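Local coordinates for protein transmembrane beta-barrels (Synthetic construct, PDB 6X9Z) that is a de novo designed eight-stranded beta-barrel that probably inserts into and spans a lipid membrane, at residues A[3-8]-A[32-37]; A[19-24]-A[44-49]. One frame throughout, in Å; residues are numbered along the deposited sequence.

Interaction 1: A[3-8]-A[32-37]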
# COMPACT_ATOMS: atom_id res chain seq x y z
N GLN A 3 4.05 -5.68 14.71
CA GLN A 3 2.97 -6.34 14.01
C GLN A 3 2.68 -7.69 14.66
O GLN A 3 3.52 -8.26 15.35
CB GLN A 3 3.31 -6.58 12.54
CG GLN A 3 3.59 -5.34 11.71
CD GLN A 3 4.12 -5.70 10.34
OE1 GLN A 3 3.68 -5.15 9.33
NE2 GLN A 3 5.07 -6.63 10.30
N LYS A 4 1.48 -8.20 14.42
CA LYS A 4 1.15 -9.57 14.78
C LYS A 4 1.43 -10.45 13.58
O LYS A 4 0.67 -10.40 12.60
CB LYS A 4 -0.31 -9.69 15.21
CG LYS A 4 -0.68 -11.05 15.76
CD LYS A 4 0.15 -11.36 16.99
CE LYS A 4 -0.30 -12.64 17.67
NZ LYS A 4 0.50 -12.86 18.90
N PRO A 5 2.50 -11.26 13.58
CA PRO A 5 2.81 -12.08 12.41
C PRO A 5 1.65 -12.96 12.01
O PRO A 5 1.00 -13.60 12.85
CB PRO A 5 4.02 -12.90 12.87
CG PRO A 5 4.68 -12.03 13.89
CD PRO A 5 3.53 -11.38 14.62
N GLY A 6 1.37 -13.00 10.71
CA GLY A 6 0.21 -13.69 10.18
C GLY A 6 -1.00 -12.80 9.97
O GLY A 6 -2.00 -13.28 9.43
N THR A 7 -0.94 -11.55 10.40
CA THR A 7 -2.03 -10.61 10.15
C THR A 7 -2.19 -10.41 8.65
O THR A 7 -1.22 -10.10 7.95
CB THR A 7 -1.77 -9.28 10.85
OG1 THR A 7 -1.77 -9.47 12.27
CG2 THR A 7 -2.84 -8.27 10.48
N LEU A 8 -3.41 -10.59 8.16
CA LEU A 8 -3.74 -10.35 6.76
C LEU A 8 -4.73 -9.20 6.68
O LEU A 8 -5.74 -9.20 7.39
CB LEU A 8 -4.32 -11.60 6.10
CG LEU A 8 -4.60 -11.48 4.60
CD1 LEU A 8 -3.32 -11.28 3.83
CD2 LEU A 8 -5.34 -12.72 4.10
N VAL A 32 4.78 -10.86 7.73
CA VAL A 32 5.51 -12.12 7.84
C VAL A 32 6.34 -12.22 9.11
O VAL A 32 6.77 -13.33 9.47
CB VAL A 32 6.44 -12.34 6.63
CG1 VAL A 32 5.64 -12.31 5.32
CG2 VAL A 32 7.52 -11.28 6.61
N SER A 33 6.59 -11.11 9.79
CA SER A 33 7.42 -11.07 10.99
C SER A 33 6.98 -9.86 11.81
O SER A 33 6.08 -9.13 11.40
CB SER A 33 8.92 -11.00 10.62
OG SER A 33 9.22 -9.82 9.89
N PRO A 34 7.57 -9.65 13.00
CA PRO A 34 7.17 -8.47 13.79
C PRO A 34 7.27 -7.14 13.07
O PRO A 34 6.50 -6.22 13.40
CB PRO A 34 8.12 -8.53 14.99
CG PRO A 34 8.28 -9.97 15.22
CD PRO A 34 8.33 -10.60 13.83
N TYR A 35 8.16 -6.99 12.10
CA TYR A 35 8.35 -5.70 11.45
C TYR A 35 8.30 -5.73 9.92
O TYR A 35 8.12 -4.67 9.32
CB TYR A 35 9.68 -5.06 11.89
CG TYR A 35 9.75 -4.82 13.39
CD1 TYR A 35 10.67 -5.51 14.19
CD2 TYR A 35 8.89 -3.93 14.01
CE1 TYR A 35 10.72 -5.29 15.56
CE2 TYR A 35 8.94 -3.71 15.38
CZ TYR A 35 9.86 -4.39 16.15
OH TYR A 35 9.91 -4.17 17.50
N LEU A 36 8.41 -6.90 9.29
CA LEU A 36 8.37 -6.98 7.84
C LEU A 36 7.00 -7.44 7.36
O LEU A 36 6.25 -8.11 8.08
CB LEU A 36 9.44 -7.94 7.31
CG LEU A 36 10.88 -7.58 7.68
CD1 LEU A 36 11.87 -8.55 7.06
CD2 LEU A 36 11.20 -6.15 7.29
N PHE A 37 6.66 -7.05 6.13
CA PHE A 37 5.40 -7.48 5.54
C PHE A 37 5.56 -7.58 4.03
O PHE A 37 6.42 -6.92 3.44
CB PHE A 37 4.25 -6.53 5.89
CG PHE A 37 4.41 -5.13 5.35
CD1 PHE A 37 3.80 -4.76 4.16
CD2 PHE A 37 5.14 -4.18 6.05
CE1 PHE A 37 3.94 -3.47 3.67
CE2 PHE A 37 5.29 -2.90 5.56
CZ PHE A 37 4.68 -2.54 4.37
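Q3 and P5 lie against segment 32-37, the loop after strand 22-31 together with the start of strand 36-45, with Q3 CA 4.7 Å from P34 CA and the backbone bond Q3 N to P34 O joining the two segments at 2.8 Å. Both strands belong to the barrel. Segment 3-8 leads into strand 8-17 through a type II beta turn from K4 to T7.

The Q3 side chain carries most of the contact. Its CG sits beside the backbone N and anti to the carbonyl carbon (chi1 -61°). From there the extended chain brings the terminal amide to the backbone carbonyls of S33 and L36. NE2 gives a hydrogen bond to L36 O at 2.9 Å. The acceptor lies in the Q3 amide plane, but the donor sits 60° above the L36 carbonyl plane. A second, weak bond runs from NE2 to S33 O. OE1 turns to buried F37 and comes 3.7 Å from its CD2, the amide and ring planes 70° apart. An alanine in place of Q3 would probably leave L36 O without this amide donor and open a gap beside F37.

On the surface, P5 CG packs 3.9 Å from P34 CD. S33 OG accepts from L36 N, three residues on: an ST motif. In the type II turn, K4 O takes two donors: T7 N, at 3.0 Å, and T7 OG1, in the carbonyl plane on a lone pair.

Interaction 2: A[19-24]-A[44-49]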
# COMPACT_ATOMS: atom_id res chain seq x y z
N ASP A 19 1.32 13.46 -12.27
CA ASP A 19 1.02 13.65 -13.68
C ASP A 19 -0.47 13.81 -13.96
O ASP A 19 -0.89 13.70 -15.11
CB ASP A 19 1.58 12.48 -14.50
CG ASP A 19 0.94 11.15 -14.14
OD1 ASP A 19 0.18 11.09 -13.16
OD2 ASP A 19 1.20 10.15 -14.85
N ASN A 20 -1.27 14.07 -12.92
CA ASN A 20 -2.71 14.27 -13.03
C ASN A 20 -3.43 13.02 -13.53
O ASN A 20 -4.51 13.10 -14.12
CB ASN A 20 -3.05 15.46 -13.92
CG ASN A 20 -2.50 16.76 -13.38
OD1 ASN A 20 -1.81 17.50 -14.08
ND2 ASN A 20 -2.81 17.06 -12.12
N THR A 21 -2.83 11.85 -13.32
CA THR A 21 -3.54 10.60 -13.45
C THR A 21 -3.99 10.13 -12.07
O THR A 21 -3.60 10.68 -11.04
CB THR A 21 -2.66 9.54 -14.14
OG1 THR A 21 -1.57 9.19 -13.28
CG2 THR A 21 -2.13 10.07 -15.46
N VAL A 22 -4.85 9.12 -12.06
CA VAL A 22 -5.45 8.60 -10.84
C VAL A 22 -5.39 7.08 -10.88
O VAL A 22 -5.74 6.47 -11.90
CB VAL A 22 -6.91 9.08 -10.67
CG1 VAL A 22 -7.59 8.37 -9.51
CG2 VAL A 22 -6.97 10.59 -10.49
N ASP A 23 -4.92 6.47 -9.80
CA ASP A 23 -4.92 5.02 -9.65
C ASP A 23 -5.97 4.60 -8.64
O ASP A 23 -6.25 5.31 -7.67
CB ASP A 23 -3.55 4.49 -9.18
CG ASP A 23 -2.41 4.92 -10.08
OD1 ASP A 23 -1.77 5.95 -9.77
OD2 ASP A 23 -2.13 4.23 -11.08
N VAL A 24 -6.54 3.42 -8.87
CA VAL A 24 -7.29 2.69 -7.86
C VAL A 24 -6.60 1.35 -7.69
O VAL A 24 -6.42 0.61 -8.66
CB VAL A 24 -8.78 2.53 -8.24
CG1 VAL A 24 -9.51 3.85 -8.08
CG2 VAL A 24 -8.92 2.03 -9.66
N TRP A 44 -5.42 -0.09 -11.24
CA TRP A 44 -5.85 0.46 -12.51
C TRP A 44 -5.58 1.95 -12.52
O TRP A 44 -5.92 2.65 -11.56
CB TRP A 44 -7.34 0.17 -12.76
CG TRP A 44 -7.89 0.88 -13.95
CD1 TRP A 44 -7.80 0.48 -15.25
CD2 TRP A 44 -8.62 2.11 -13.96
NE1 TRP A 44 -8.43 1.38 -16.07
CE2 TRP A 44 -8.94 2.40 -15.30
CE3 TRP A 44 -9.03 3.00 -12.96
CZ2 TRP A 44 -9.66 3.53 -15.67
CZ3 TRP A 44 -9.73 4.12 -13.33
CH2 TRP A 44 -10.04 4.38 -14.67
N ASN A 45 -4.97 2.44 -13.59
CA ASN A 45 -4.67 3.85 -13.77
C ASN A 45 -5.59 4.41 -14.85
O ASN A 45 -5.80 3.78 -15.88
CB ASN A 45 -3.20 4.05 -14.15
CG ASN A 45 -2.82 5.52 -14.30
OD1 ASN A 45 -2.92 6.10 -15.38
ND2 ASN A 45 -2.34 6.12 -13.22
N ASN A 46 -6.16 5.59 -14.59
CA ASN A 46 -7.14 6.16 -15.51
C ASN A 46 -6.54 6.55 -16.85
O ASN A 46 -7.24 7.20 -17.63
CB ASN A 46 -7.84 7.36 -14.88
CG ASN A 46 -6.90 8.51 -14.61
OD1 ASN A 46 -5.68 8.33 -14.55
ND2 ASN A 46 -7.45 9.70 -14.41
N SER A 47 -5.29 6.22 -17.14
CA SER A 47 -4.75 6.35 -18.49
C SER A 47 -4.79 5.03 -19.24
O SER A 47 -4.06 4.86 -20.23
CB SER A 47 -3.32 6.90 -18.44
OG SER A 47 -2.43 5.98 -17.83
N SER A 48 -5.63 4.09 -18.80
CA SER A 48 -5.78 2.76 -19.39
C SER A 48 -4.46 1.98 -19.31
O SER A 48 -3.76 1.75 -20.29
CB SER A 48 -6.30 2.84 -20.83
OG SER A 48 -7.71 2.67 -20.86
N LEU A 49 -4.17 1.57 -18.07
CA LEU A 49 -2.91 0.92 -17.75
C LEU A 49 -3.13 0.14 -16.45
O LEU A 49 -3.19 0.75 -15.38
CB LEU A 49 -1.79 1.94 -17.62
CG LEU A 49 -0.39 1.43 -17.23
CD1 LEU A 49 0.23 0.68 -18.39
CD2 LEU A 49 0.50 2.58 -16.80
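N45 reaches across to T21 and D23 with its side-chain amide. Its CG is anti to the backbone N (chi1 -178°). ND2 donates twice, and both acceptors lie in the amide plane. One bond goes to T21 OG1 at 3.2 Å and is almost straight, with an N-H...O angle of 176°. The other goes to D23 OD2 at 2.9 Å and arrives from above the carboxylate plane; the two flat groups are 53° apart. On the other end of the amide, N45 OD1 accepts from S47 N and S47 OG, which come from opposite faces. Four bonds therefore fix the rotation of this buried amide. T21 OG1 is held in turn, since it donates to D19 OD1 at 2.6 Å. D23 OD1 takes its bond from N17 on the adjoining strand, with K113 as a long, weak ion pair.

N46 crosses V22 obliquely. Its OD1 accepts from V22 N at 2.7 Å, with the donor above the amide carbonyl plane. N46 N returns a bond to V22 O at 2.9 Å. The side-chain oxygen thus takes up a backbone N-H where strand 36-45 has ended.

V24 and W44 lie side by side on the surface and point the same way. V24 CG2 meets the edge of the indole at CE3, 3.4 Å away. N46 N lies over one indole face, near the rim.

The backbones form an antiparallel pair: D23 with N45 is non-hydrogen-bonded, and V24 with W44 is hydrogen-bonded through V24 N to W44 O and W44 N to V24 O. Asx turns at D19 and N45, and a G1 beta bulge at N45, S48 and L49, mark the turns that link each strand to its other neighbour, at the open end of the hairpin 22-31/36-45 in the barrel wall.

In the fold
Interactions 1 and 2 sit at opposite ends of the barrel, with centres about 30 Å apart. Both involve strand 36-45, and both are partly buried. Interaction 1 lies by the loop that joins strands 22-31 and 36-45, and adds the N-terminal segment to it. Interaction 2 joins the same two strands directly, at the far end of their hairpin. The chemistry differs accordingly. In 3-8 with 32-37 one buried glutamine donates to backbone carbonyls of the loop and of the strand start, while two prolines, P5 and P34, touch at the surface. In 19-24 with 44-49 strand pairing is joined by a side-chain network of asparagine, aspartate and threonine, with a valine and a tryptophan on the outer surface.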